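Local atomic coordinates of glycoside hydrolase YxiA (PDB entry 3LV4), a protein that probably hydrolyses the alpha-1,5 linkages of L-arabinan, as a calcium-binding glycoside hydrolase of family 43. Residues G194-R199 / G256-L261; I400-D405 / F428-R433; D405-D410 / E434-W439. All coordinates share one frame; numbering follows the deposited sequence.

Contact 1 comes first along the chain and lies in the family 43 catalytic part, where it joins two loops beyond the strands of the beta-propeller. Contacts 2 and 3 follow in the C-terminal lipocalin-like domain, with centres about 31 and 28 Å from that of contact 1. Between themselves they are almost one site: their centres are about 4 Å apart, they share Asp405, and their segments alternate along the sequence. The strand 407-418 that carries part of contact 3 pairs with both strands of contact 2, 399-404 and 423-432. Contact 1 thus lies near the predicted proton donor, Glu201, whereas contact 2 packs the second domain's apolar interior and contact 3 adds a polar cluster beside it.

Contact 1 of 3, residues G194-R199 / G256-L261; sequences GGNHSR and GKEGTL
The carboxamide of Asn196 holds Gly256 O almost in its own plane, while the carboxylate of Glu258 crosses it steeply, the two planes 81° apart, with its OE1 3.5 Å from Asn196 OD1, unbonded. Asn196 ND2 donates to Gly256 O over 2.9 Å along a nearly straight N-H line, although it reaches the carbonyl from above its plane. The other end of the amide, OD1, takes a hydrogen from a water that also accepts from Gly259 N. Asparagine suits this place because it has both a donor and an acceptor, and because it tolerates the left-handed backbone conformation found here (phi 57°, psi 40°). An alanine here would probably loosen the joint, since the bond to Gly256 O and the water bridge to Gly259 N would both be lost. In the five-bladed propeller of family 43, segment 194-199 links strand 190-193 to strand 200-208, which carries Glu201, the predicted proton donor; segment 256-261 belongs to the long loop after strand 230-236. Ser198 clamps the start of that segment: its OG accepts from Gly256 N at 3.0 Å and donates to Gly195 O at 2.7 Å. Gly256 packs closely; a beta carbon would point into the other loop, 3.4 Å from Asn196 O, tight but possible. Lys257 to Thr260 form a type II turn, with Gly259 in the positive-phi position, and Lys257 O accepts from both N and OG1 of Thr260. A second water donates to Asn196 O and Thr260 OG1. At the outer side, Leu261 lies alongside His197, its CD1 4.0 Å from His197 CB.

Contact 2 of 3, residues I400-D405 / F428-R433; sequences IELKID and FSALSR
Ile400 and Phe428 cross obliquely, the methyl end of one laid over the ring of the other. With CG1 anti to the backbone N (chi1 -171°) and the chain extended beyond it, Ile400 puts CD1 over one face of the Phe428 ring, 4.1 Å from the centroid but shifted toward the rim, so that Phe428 CG is its nearest ring atom at 3.9 Å. This is a CH-pi contact. Phe428 places its ring through the crowded first torsion, between the backbone N and the carbonyl carbon. Leu402 also crosses the ring obliquely and divides its branches: CD2 meets Phe428 CE1 at 3.7 Å, while CD1 rests on Ala430 CB, also at 3.7 Å. Alanine suits that position, since its single methyl fits beneath the leucine where the strand axes run 7.9 Å apart. The axes cross at -58°, and no hydrogen bond joins these segments; buried apolar side chains alone make the contact, as in the interior of a lipocalin-like barrel. Strand 407-418 lies between the two and pairs antiparallel with both; its Phe413 touches Ile400 and Phe428, and strand 437-442 borders Phe428 and Ala430 on their other side.

Contact 3 of 3, residues D405-D410 / E434-W439; sequences DGKTYD and EGDAVW
Asp436 is the polar centre of this contact inside the lipocalin-like domain, gripped through a different oxygen by each of two side chains from strand 407-418. Tyr409 OH donates to Asp436 OD1 over a short 2.6 Å, OD1 receiving it on its syn lone pair, and the oxygen lies at the ring's edge, in its plane, with ring and carboxylate 87° apart. Lys407 meets the acid tip to tip: its NZ forms a salt bridge with Asp436 OD2 at 2.9 Å, arriving from above the carboxylate plane. Ser432 OG also bonds to OD2, so the buried carboxylate is well satisfied and would probably stay ionised. Aspartate is short enough to sit between these donors, its CG held in the crowded position between backbone N and carbonyl carbon. Two residues on, within strand 437-442, Val438 packs CG1 over one face of the Tyr409 ring, 4.0 Å from its centroid, a CH-pi contact that probably helps hold the ring's rotation. Tyr409 itself leans on Leu402 of one neighbouring strand and Ala430 of the other. The lysine chain, bent at chi3 (-73°), is flanked by Glu434, whose OE1 comes 3.4 Å from Lys407 CG; a bound calcium ion lies about 5 Å from the Glu434 side chain. A water bridges the segments further out, donating to Glu434 OE1 at 2.8 Å and accepting from Thr408 N at 2.9 Å.

Contact 1 of 3, residues G194-R199 / G256-L261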
loop_
_atom_site.group_PDB
_atom_site.type_symbol
_atom_site.label_atom_id
_atom_site.label_comp_id
_atom_site.label_asym_id
_atom_site.label_seq_id
_atom_site.Cartn_x
_atom_site.Cartn_y
_atom_site.Cartn_z
ATOM N N GLY A 194 15.331 5.673 0.110
ATOM C CA GLY A 194 15.739 5.186 -1.192
ATOM C C GLY A 194 16.982 5.825 -1.782
ATOM O O GLY A 194 17.693 6.589 -1.125
ATOM N N GLY A 195 17.233 5.506 -3.045
ATOM C CA GLY A 195 18.430 5.946 -3.733
ATOM C C GLY A 195 19.041 4.760 -4.447
ATOM O O GLY A 195 18.780 3.618 -4.083
ATOM N N ASN A 196 19.837 5.028 -5.475
ATOM C CA ASN A 196 20.574 3.976 -6.167
ATOM C C ASN A 196 19.690 2.860 -6.721
ATOM O O ASN A 196 20.058 1.691 -6.672
ATOM C CB ASN A 196 21.648 3.388 -5.246
ATOM C CG ASN A 196 22.684 4.415 -4.840
ATOM O OD1 ASN A 196 22.964 5.357 -5.593
ATOM N ND2 ASN A 196 23.258 4.249 -3.647
ATOM N N HIS A 197 18.535 3.232 -7.268
ATOM C CA HIS A 197 17.664 2.276 -7.937
ATOM C C HIS A 197 17.200 1.140 -7.006
ATOM O O HIS A 197 17.248 -0.038 -7.371
ATOM C CB HIS A 197 18.350 1.719 -9.196
ATOM C CG HIS A 197 18.594 2.749 -10.255
ATOM N ND1 HIS A 197 19.822 3.354 -10.445
ATOM C CD2 HIS A 197 17.772 3.273 -11.193
ATOM C CE1 HIS A 197 19.742 4.208 -11.447
ATOM N NE2 HIS A 197 18.508 4.176 -11.923
ATOM N N SER A 198 16.745 1.512 -5.812
ATOM C CA SER A 198 16.148 0.567 -4.870
ATOM C C SER A 198 14.745 0.219 -5.333
ATOM O O SER A 198 14.026 1.077 -5.844
ATOM C CB SER A 198 16.012 1.207 -3.493
ATOM O OG SER A 198 17.247 1.704 -3.030
ATOM N N ARG A 199 14.331 -1.022 -5.116
ATOM C CA ARG A 199 13.001 -1.426 -5.552
ATOM C C ARG A 199 11.998 -1.032 -4.482
ATOM O O ARG A 199 11.553 -1.866 -3.692
ATOM C CB ARG A 199 12.952 -2.918 -5.881
ATOM C CG ARG A 199 13.893 -3.269 -7.046
ATOM C CD ARG A 199 13.392 -4.459 -7.864
ATOM N NE ARG A 199 13.406 -5.693 -7.084
ATOM C CZ ARG A 199 12.842 -6.828 -7.485
ATOM N NH1 ARG A 199 12.212 -6.879 -8.655
ATOM N NH2 ARG A 199 12.905 -7.908 -6.718
ATOM N N GLY A 256 19.909 0.896 -1.969
ATOM C CA GLY A 256 20.861 -0.023 -2.563
ATOM C C GLY A 256 22.268 0.539 -2.549
ATOM O O GLY A 256 22.466 1.742 -2.410
ATOM N N LYS A 257 23.244 -0.348 -2.692
ATOM C CA LYS A 257 24.654 0.023 -2.687
ATOM C C LYS A 257 24.986 0.933 -3.859
ATOM O O LYS A 257 24.439 0.771 -4.950
ATOM C CB LYS A 257 25.498 -1.246 -2.794
ATOM C CG LYS A 257 26.579 -1.402 -1.749
ATOM C CD LYS A 257 26.001 -1.714 -0.380
ATOM C CE LYS A 257 27.123 -1.907 0.651
ATOM N NZ LYS A 257 26.619 -2.134 2.040
ATOM N N GLU A 258 25.897 1.879 -3.645
ATOM C CA GLU A 258 26.378 2.719 -4.738
ATOM C C GLU A 258 26.814 1.867 -5.923
ATOM O O GLU A 258 27.515 0.873 -5.753
ATOM C CB GLU A 258 27.559 3.570 -4.279
ATOM C CG GLU A 258 28.230 4.344 -5.405
ATOM C CD GLU A 258 27.439 5.568 -5.817
ATOM O OE1 GLU A 258 26.443 5.885 -5.133
ATOM O OE2 GLU A 258 27.819 6.220 -6.816
ATOM N N GLY A 259 26.392 2.258 -7.121
ATOM C CA GLY A 259 26.815 1.597 -8.341
ATOM C C GLY A 259 26.042 0.335 -8.681
ATOM O O GLY A 259 26.367 -0.348 -9.648
ATOM N N THR A 260 25.022 0.018 -7.892
ATOM C CA THR A 260 24.221 -1.175 -8.152
ATOM C C THR A 260 22.835 -0.797 -8.640
ATOM O O THR A 260 22.418 0.352 -8.502
ATOM C CB THR A 260 24.080 -2.070 -6.895
ATOM O OG1 THR A 260 23.256 -1.415 -5.914
ATOM C CG2 THR A 260 25.457 -2.391 -6.300
ATOM N N LEU A 261 22.134 -1.771 -9.219
ATOM C CA LEU A 261 20.740 -1.600 -9.620
ATOM C C LEU A 261 19.897 -2.656 -8.928
ATOM O O LEU A 261 20.245 -3.843 -8.958
ATOM C CB LEU A 261 20.592 -1.764 -11.135
ATOM C CG LEU A 261 20.598 -0.523 -12.036
ATOM C CD1 LEU A 261 21.444 0.598 -11.466
ATOM C CD2 LEU A 261 21.063 -0.898 -13.446
HETATM O O HOH W 1 20.472 -0.856 -5.891
HETATM O O HOH W 2 24.607 4.486 -7.620
#

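Contact 2 of 3, residues I400-D405 / F428-R433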
loop_
_atom_site.group_PDB
_atom_site.type_symbol
_atom_site.label_atom_id
_atom_site.label_comp_id
_atom_site.label_asym_id
_atom_site.label_seq_id
_atom_site.Cartn_x
_atom_site.Cartn_y
_atom_site.Cartn_z
ATOM N N ILE A 400 -3.123 -10.192 21.169
ATOM C CA ILE A 400 -2.332 -11.400 21.317
ATOM C C ILE A 400 -0.873 -11.034 21.492
ATOM O O ILE A 400 -0.393 -10.039 20.932
ATOM C CB ILE A 400 -2.474 -12.374 20.113
ATOM C CG1 ILE A 400 -1.791 -13.713 20.427
ATOM C CG2 ILE A 400 -1.902 -11.766 18.827
ATOM C CD1 ILE A 400 -1.991 -14.760 19.356
ATOM N N GLU A 401 -0.178 -11.826 22.294
ATOM C CA GLU A 401 1.274 -11.782 22.344
ATOM C C GLU A 401 1.769 -13.198 22.064
ATOM O O GLU A 401 1.249 -14.152 22.633
ATOM C CB GLU A 401 1.743 -11.314 23.722
ATOM C CG GLU A 401 3.227 -11.065 23.816
ATOM C CD GLU A 401 3.647 -10.597 25.201
ATOM O OE1 GLU A 401 2.771 -10.215 26.011
ATOM O OE2 GLU A 401 4.855 -10.600 25.475
ATOM N N LEU A 402 2.740 -13.341 21.165
ATOM C CA LEU A 402 3.321 -14.653 20.881
ATOM C C LEU A 402 4.827 -14.583 20.964
ATOM O O LEU A 402 5.430 -13.556 20.646
ATOM C CB LEU A 402 2.974 -15.143 19.471
ATOM C CG LEU A 402 1.565 -15.039 18.915
ATOM C CD1 LEU A 402 1.420 -13.727 18.168
ATOM C CD2 LEU A 402 1.318 -16.226 17.987
ATOM N N LYS A 403 5.432 -15.686 21.382
ATOM C CA LYS A 403 6.880 -15.806 21.332
ATOM C C LYS A 403 7.247 -17.008 20.491
ATOM O O LYS A 403 6.992 -18.150 20.875
ATOM C CB LYS A 403 7.474 -15.911 22.732
ATOM C CG LYS A 403 7.352 -14.629 23.536
ATOM C CD LYS A 403 8.241 -14.691 24.775
ATOM C CE LYS A 403 8.311 -13.343 25.485
ATOM N NZ LYS A 403 7.010 -13.011 26.108
ATOM N N ILE A 404 7.835 -16.728 19.331
ATOM C CA ILE A 404 8.170 -17.738 18.337
ATOM C C ILE A 404 9.485 -17.339 17.698
ATOM O O ILE A 404 9.743 -16.151 17.521
ATOM C CB ILE A 404 7.119 -17.752 17.202
ATOM C CG1 ILE A 404 5.734 -18.082 17.751
ATOM C CG2 ILE A 404 7.516 -18.723 16.113
ATOM C CD1 ILE A 404 4.601 -17.718 16.779
ATOM N N ASP A 405 10.309 -18.327 17.352
ATOM C CA ASP A 405 11.478 -18.097 16.500
ATOM C C ASP A 405 12.406 -17.025 17.075
ATOM O O ASP A 405 13.015 -16.248 16.326
ATOM C CB ASP A 405 11.041 -17.727 15.064
ATOM C CG ASP A 405 10.404 -18.909 14.305
ATOM O OD1 ASP A 405 10.937 -20.038 14.390
ATOM O OD2 ASP A 405 9.378 -18.712 13.604
ATOM N N PHE A 428 -5.602 -14.244 13.996
ATOM C CA PHE A 428 -4.756 -13.278 14.663
ATOM C C PHE A 428 -3.724 -12.773 13.669
ATOM O O PHE A 428 -3.424 -13.438 12.680
ATOM C CB PHE A 428 -4.094 -13.853 15.933
ATOM C CG PHE A 428 -3.134 -14.982 15.680
ATOM C CD1 PHE A 428 -1.829 -14.728 15.282
ATOM C CD2 PHE A 428 -3.526 -16.301 15.883
ATOM C CE1 PHE A 428 -0.931 -15.770 15.068
ATOM C CE2 PHE A 428 -2.636 -17.349 15.676
ATOM C CZ PHE A 428 -1.336 -17.082 15.260
ATOM N N SER A 429 -3.206 -11.581 13.923
ATOM C CA SER A 429 -2.209 -10.982 13.050
ATOM C C SER A 429 -1.291 -10.184 13.946
ATOM O O SER A 429 -1.761 -9.368 14.734
ATOM C CB SER A 429 -2.869 -10.065 12.020
ATOM O OG SER A 429 -1.898 -9.476 11.164
ATOM N N ALA A 430 0.009 -10.435 13.861
ATOM C CA ALA A 430 0.931 -9.819 14.809
ATOM C C ALA A 430 2.272 -9.456 14.174
ATOM O O ALA A 430 2.606 -9.937 13.088
ATOM C CB ALA A 430 1.137 -10.738 16.021
ATOM N N LEU A 431 3.036 -8.612 14.869
ATOM C CA LEU A 431 4.303 -8.102 14.360
ATOM C C LEU A 431 5.361 -8.129 15.445
ATOM O O LEU A 431 5.059 -7.894 16.613
ATOM C CB LEU A 431 4.145 -6.646 13.901
ATOM C CG LEU A 431 3.352 -6.334 12.623
ATOM C CD1 LEU A 431 3.056 -4.838 12.525
ATOM C CD2 LEU A 431 4.110 -6.806 11.384
ATOM N N SER A 432 6.601 -8.398 15.047
ATOM C CA SER A 432 7.752 -8.289 15.938
ATOM C C SER A 432 8.463 -6.955 15.733
ATOM O O SER A 432 8.292 -6.295 14.701
ATOM C CB SER A 432 8.753 -9.394 15.623
ATOM O OG SER A 432 9.281 -9.194 14.320
ATOM N N ARG A 433 9.287 -6.575 16.708
ATOM C CA ARG A 433 10.111 -5.378 16.570
ATOM C C ARG A 433 10.963 -5.479 15.304
ATOM O O ARG A 433 11.234 -4.475 14.628
ATOM C CB ARG A 433 11.013 -5.211 17.799
ATOM C CG ARG A 433 11.806 -3.923 17.811
ATOM C CD ARG A 433 12.476 -3.707 19.163
ATOM N NE ARG A 433 13.857 -4.164 19.187
ATOM C CZ ARG A 433 14.566 -4.304 20.304
ATOM N NH1 ARG A 433 14.009 -4.030 21.481
ATOM N NH2 ARG A 433 15.826 -4.724 20.253
#

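Contact 3 of 3, residues D405-D410 / E434-W439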
loop_
_atom_site.group_PDB
_atom_site.type_symbol
_atom_site.label_atom_id
_atom_site.label_comp_id
_atom_site.label_asym_id
_atom_site.label_seq_id
_atom_site.Cartn_x
_atom_site.Cartn_y
_atom_site.Cartn_z
ATOM N N ASP A 405 10.309 -18.327 17.352
ATOM C CA ASP A 405 11.478 -18.097 16.500
ATOM C C ASP A 405 12.406 -17.025 17.075
ATOM O O ASP A 405 13.015 -16.248 16.326
ATOM C CB ASP A 405 11.041 -17.727 15.064
ATOM C CG ASP A 405 10.404 -18.909 14.305
ATOM O OD1 ASP A 405 10.937 -20.038 14.390
ATOM O OD2 ASP A 405 9.378 -18.712 13.604
ATOM N N GLY A 406 12.508 -16.991 18.406
ATOM C CA GLY A 406 13.390 -16.065 19.096
ATOM C C GLY A 406 12.896 -14.630 19.169
ATOM O O GLY A 406 13.624 -13.737 19.602
ATOM N N LYS A 407 11.653 -14.410 18.752
ATOM C CA LYS A 407 11.097 -13.063 18.688
ATOM C C LYS A 407 9.777 -12.956 19.448
ATOM O O LYS A 407 9.158 -13.969 19.775
ATOM C CB LYS A 407 10.923 -12.630 17.230
ATOM C CG LYS A 407 12.252 -12.334 16.553
ATOM C CD LYS A 407 12.089 -12.046 15.083
ATOM C CE LYS A 407 11.767 -13.318 14.330
ATOM N NZ LYS A 407 11.740 -13.067 12.872
ATOM N N THR A 408 9.377 -11.723 19.744
ATOM C CA THR A 408 8.103 -11.459 20.401
ATOM C C THR A 408 7.195 -10.717 19.434
ATOM O O THR A 408 7.615 -9.751 18.803
ATOM C CB THR A 408 8.283 -10.605 21.668
ATOM O OG1 THR A 408 9.107 -11.311 22.605
ATOM C CG2 THR A 408 6.929 -10.319 22.309
ATOM N N TYR A 409 5.957 -11.185 19.314
ATOM C CA TYR A 409 5.010 -10.633 18.361
ATOM C C TYR A 409 3.805 -10.088 19.093
ATOM O O TYR A 409 3.250 -10.756 19.969
ATOM C CB TYR A 409 4.537 -11.718 17.393
ATOM C CG TYR A 409 5.616 -12.261 16.498
ATOM C CD1 TYR A 409 6.488 -13.253 16.948
ATOM C CD2 TYR A 409 5.773 -11.785 15.203
ATOM C CE1 TYR A 409 7.489 -13.759 16.124
ATOM C CE2 TYR A 409 6.768 -12.283 14.373
ATOM C CZ TYR A 409 7.620 -13.267 14.840
ATOM O OH TYR A 409 8.601 -13.764 14.019
ATOM N N ASP A 410 3.399 -8.878 18.725
ATOM C CA ASP A 410 2.234 -8.236 19.316
ATOM C C ASP A 410 1.193 -8.048 18.237
ATOM O O ASP A 410 1.489 -7.502 17.171
ATOM C CB ASP A 410 2.625 -6.875 19.895
ATOM C CG ASP A 410 3.461 -7.008 21.153
ATOM O OD1 ASP A 410 2.884 -7.358 22.199
ATOM O OD2 ASP A 410 4.688 -6.780 21.096
ATOM N N GLU A 434 11.388 -6.700 15.001
ATOM C CA GLU A 434 12.242 -6.970 13.847
ATOM C C GLU A 434 11.560 -6.661 12.513
ATOM O O GLU A 434 12.221 -6.511 11.482
ATOM C CB GLU A 434 12.719 -8.422 13.875
ATOM C CG GLU A 434 13.851 -8.678 14.886
ATOM C CD GLU A 434 13.363 -8.855 16.317
ATOM O OE1 GLU A 434 12.138 -8.914 16.552
ATOM O OE2 GLU A 434 14.222 -8.954 17.216
ATOM N N GLY A 435 10.238 -6.577 12.541
ATOM C CA GLY A 435 9.484 -6.101 11.397
ATOM C C GLY A 435 8.853 -7.188 10.547
ATOM O O GLY A 435 8.494 -6.926 9.398
ATOM N N ASP A 436 8.720 -8.399 11.088
ATOM C CA ASP A 436 8.061 -9.467 10.340
ATOM C C ASP A 436 6.694 -9.795 10.928
ATOM O O ASP A 436 6.458 -9.613 12.136
ATOM C CB ASP A 436 8.944 -10.724 10.200
ATOM C CG ASP A 436 9.187 -11.428 11.527
ATOM O OD1 ASP A 436 8.640 -12.541 11.724
ATOM O OD2 ASP A 436 9.927 -10.871 12.371
ATOM N N ALA A 437 5.792 -10.236 10.052
ATOM C CA ALA A 437 4.394 -10.486 10.400
ATOM C C ALA A 437 4.068 -11.966 10.488
ATOM O O ALA A 437 4.534 -12.763 9.674
ATOM C CB ALA A 437 3.481 -9.839 9.365
ATOM N N VAL A 438 3.238 -12.329 11.459
ATOM C CA VAL A 438 2.662 -13.669 11.501
ATOM C C VAL A 438 1.136 -13.568 11.448
ATOM O O VAL A 438 0.544 -12.676 12.064
ATOM C CB VAL A 438 3.120 -14.464 12.750
ATOM C CG1 VAL A 438 4.635 -14.654 12.716
ATOM C CG2 VAL A 438 2.687 -13.763 14.040
ATOM N N TRP A 439 0.509 -14.468 10.695
ATOM C CA TRP A 439 -0.946 -14.525 10.599
ATOM C C TRP A 439 -1.401 -15.900 11.017
ATOM O O TRP A 439 -0.784 -16.898 10.649
ATOM C CB TRP A 439 -1.407 -14.369 9.152
ATOM C CG TRP A 439 -1.313 -13.005 8.560
ATOM C CD1 TRP A 439 -0.873 -11.854 9.160
ATOM C CD2 TRP A 439 -1.702 -12.647 7.235
ATOM N NE1 TRP A 439 -0.959 -10.801 8.273
ATOM C CE2 TRP A 439 -1.466 -11.264 7.088
ATOM C CE3 TRP A 439 -2.210 -13.370 6.150
ATOM C CZ2 TRP A 439 -1.736 -10.589 5.898
ATOM C CZ3 TRP A 439 -2.473 -12.697 4.970
ATOM C CH2 TRP A 439 -2.238 -11.320 4.855
HETATM O O HOH W 3 11.320 -9.669 19.080
#